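Local structure of putative oxidoreductase (Magnetospirillum magnetotacticum, 3C1A) at residues Pro133-Leu138 against Val180-Gly185. The protein probably catalyses an NAD(P)-dependent oxidation or reduction, as a member of the GFO/IDH/MocA oxidoreductase family whose substrate is not established. Residues are numbered along the deposited sequence; the frame is centred on the assembly and turned at random.
Sequences PAWEAL and VLDLMG
The indole of Trp135 meets Asp182 and Leu183 along its edge, both lying near the ring plane, while its side chain also rests on Leu130 and on Leu234 of strand 229-238. Here two helices, 133-140 and 168-184, are joined on the mixed sheet of the GFO/IDH/MocA C-terminal domain. Their backbones stay well apart, 9.5 Å between the CA atoms of Trp135 and Leu183, and tryptophan is long enough to bridge that gap. With CG anti to the backbone N (chi1 177°), its ring reaches out to the second helix and presents NE1 to the carboxylate. The resulting hydrogen bond, Trp135 NE1 to Asp182 OD2, is 2.8 Å long and nearly straight at 169°. OD2 receives it through the anti lone pair and sits almost in the ring plane, although the carboxylate itself is turned 49° from the indole. The same oxygen forms a salt bridge with Lys139, so an aspartate here ties the indole and a lysine of helix 133-140 to helix 168-184; the lysine would probably stabilise its negative charge. Leu138 joins Trp135 on Leu234. Leucine suits position 183 because its side chain also packs on Val236 of strand 229-238, while its CB meets the benzene edge of the indole, 4.0 Å from Trp135 CH2 to Leu183 CB.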
loop_
_atom_site.group_PDB
_atom_site.type_symbol
_atom_site.label_atom_id
_atom_site.label_comp_id
_atom_site.label_asym_id
_atom_site.label_seq_id
_atom_site.Cartn_x
_atom_site.Cartn_y
_atom_site.Cartn_z
ATOM N N PRO A 133 -9.058 -8.661 -2.411
ATOM C CA PRO A 133 -9.478 -10.072 -2.378
ATOM C C PRO A 133 -8.721 -11.056 -3.299
ATOM O O PRO A 133 -8.640 -12.224 -2.981
ATOM C CB PRO A 133 -10.960 -10.001 -2.784
ATOM C CG PRO A 133 -11.371 -8.627 -2.331
ATOM C CD PRO A 133 -10.206 -7.762 -2.665
ATOM N N ALA A 134 -8.162 -10.586 -4.402
ATOM C CA ALA A 134 -7.385 -11.439 -5.270
ATOM C C ALA A 134 -6.076 -11.914 -4.592
ATOM O O ALA A 134 -5.666 -13.053 -4.793
ATOM C CB ALA A 134 -7.093 -10.709 -6.583
ATOM N N TRP A 135 -5.441 -11.048 -3.785
ATOM C CA TRP A 135 -4.187 -11.363 -3.090
ATOM C C TRP A 135 -4.471 -12.355 -1.971
ATOM O O TRP A 135 -3.753 -13.334 -1.780
ATOM C CB TRP A 135 -3.535 -10.084 -2.542
ATOM C CG TRP A 135 -2.297 -10.365 -1.771
ATOM C CD1 TRP A 135 -2.098 -10.159 -0.459
ATOM C CD2 TRP A 135 -1.083 -10.910 -2.288
ATOM N NE1 TRP A 135 -0.824 -10.542 -0.103
ATOM C CE2 TRP A 135 -0.187 -11.015 -1.219
ATOM C CE3 TRP A 135 -0.676 -11.348 -3.558
ATOM C CZ2 TRP A 135 1.074 -11.545 -1.372
ATOM C CZ3 TRP A 135 0.579 -11.862 -3.707
ATOM C CH2 TRP A 135 1.441 -11.964 -2.625
ATOM N N GLU A 136 -5.557 -12.097 -1.261
ATOM C CA GLU A 136 -6.050 -13.013 -0.249
ATOM C C GLU A 136 -6.356 -14.405 -0.841
ATOM O O GLU A 136 -5.988 -15.423 -0.252
ATOM C CB GLU A 136 -7.265 -12.395 0.445
ATOM C CG GLU A 136 -6.925 -11.097 1.223
ATOM C CD GLU A 136 -8.142 -10.303 1.666
ATOM O OE1 GLU A 136 -9.255 -10.861 1.649
ATOM O OE2 GLU A 136 -7.988 -9.110 2.021
ATOM N N ALA A 137 -6.989 -14.429 -2.016
ATOM C CA ALA A 137 -7.274 -15.678 -2.764
ATOM C C ALA A 137 -5.996 -16.386 -3.254
ATOM O O ALA A 137 -5.927 -17.611 -3.221
ATOM C CB ALA A 137 -8.177 -15.412 -3.926
ATOM N N LEU A 138 -4.989 -15.623 -3.701
ATOM C CA LEU A 138 -3.704 -16.188 -4.094
ATOM C C LEU A 138 -3.008 -16.818 -2.897
ATOM O O LEU A 138 -2.526 -17.960 -2.983
ATOM C CB LEU A 138 -2.776 -15.117 -4.724
ATOM C CG LEU A 138 -1.370 -15.521 -5.218
ATOM C CD1 LEU A 138 -0.811 -14.494 -6.270
ATOM C CD2 LEU A 138 -0.371 -15.681 -4.038
ATOM N N VAL A 180 5.640 -8.667 -1.431
ATOM C CA VAL A 180 6.709 -9.658 -1.305
ATOM C C VAL A 180 6.994 -10.052 0.160
ATOM O O VAL A 180 6.986 -11.235 0.494
ATOM C CB VAL A 180 7.965 -9.215 -2.049
ATOM C CG1 VAL A 180 9.064 -10.232 -1.888
ATOM C CG2 VAL A 180 7.674 -9.064 -3.574
ATOM N N LEU A 181 7.177 -9.069 1.034
ATOM C CA LEU A 181 7.318 -9.325 2.477
ATOM C C LEU A 181 6.113 -10.034 3.100
ATOM O O LEU A 181 6.288 -10.928 3.948
ATOM C CB LEU A 181 7.634 -8.055 3.247
ATOM C CG LEU A 181 8.854 -7.190 2.880
ATOM C CD1 LEU A 181 9.027 -5.978 3.844
ATOM C CD2 LEU A 181 10.144 -7.977 2.829
ATOM N N ASP A 182 4.910 -9.677 2.685
ATOM C CA ASP A 182 3.696 -10.364 3.151
ATOM C C ASP A 182 3.652 -11.842 2.722
ATOM O O ASP A 182 3.384 -12.734 3.543
ATOM C CB ASP A 182 2.435 -9.663 2.693
ATOM C CG ASP A 182 1.197 -10.304 3.269
ATOM O OD1 ASP A 182 1.085 -10.376 4.520
ATOM O OD2 ASP A 182 0.346 -10.733 2.467
ATOM N N LEU A 183 3.979 -12.099 1.464
ATOM C CA LEU A 183 4.151 -13.468 0.938
ATOM C C LEU A 183 5.208 -14.278 1.650
ATOM O O LEU A 183 4.961 -15.434 1.987
ATOM C CB LEU A 183 4.508 -13.421 -0.553
ATOM C CG LEU A 183 4.715 -14.730 -1.345
ATOM C CD1 LEU A 183 3.445 -15.567 -1.285
ATOM C CD2 LEU A 183 5.151 -14.516 -2.825
HETATM N N MSE A 184 6.399 -13.718 1.830
HETATM C CA MSE A 184 7.561 -14.503 2.281
HETATM C C MSE A 184 7.613 -14.678 3.791
HETATM O O MSE A 184 8.254 -15.582 4.253
HETATM C CB MSE A 184 8.882 -13.907 1.810
HETATM C CG MSE A 184 9.078 -13.848 0.309
HETATM SE SE MSE A 184 8.826 -15.534 -0.635
HETATM C CE MSE A 184 10.646 -16.234 -0.426
ATOM N N GLY A 185 6.971 -13.800 4.555
ATOM C CA GLY A 185 6.905 -13.938 6.013
ATOM C C GLY A 185 8.172 -13.578 6.755
ATOM O O GLY A 185 8.312 -13.889 7.931
#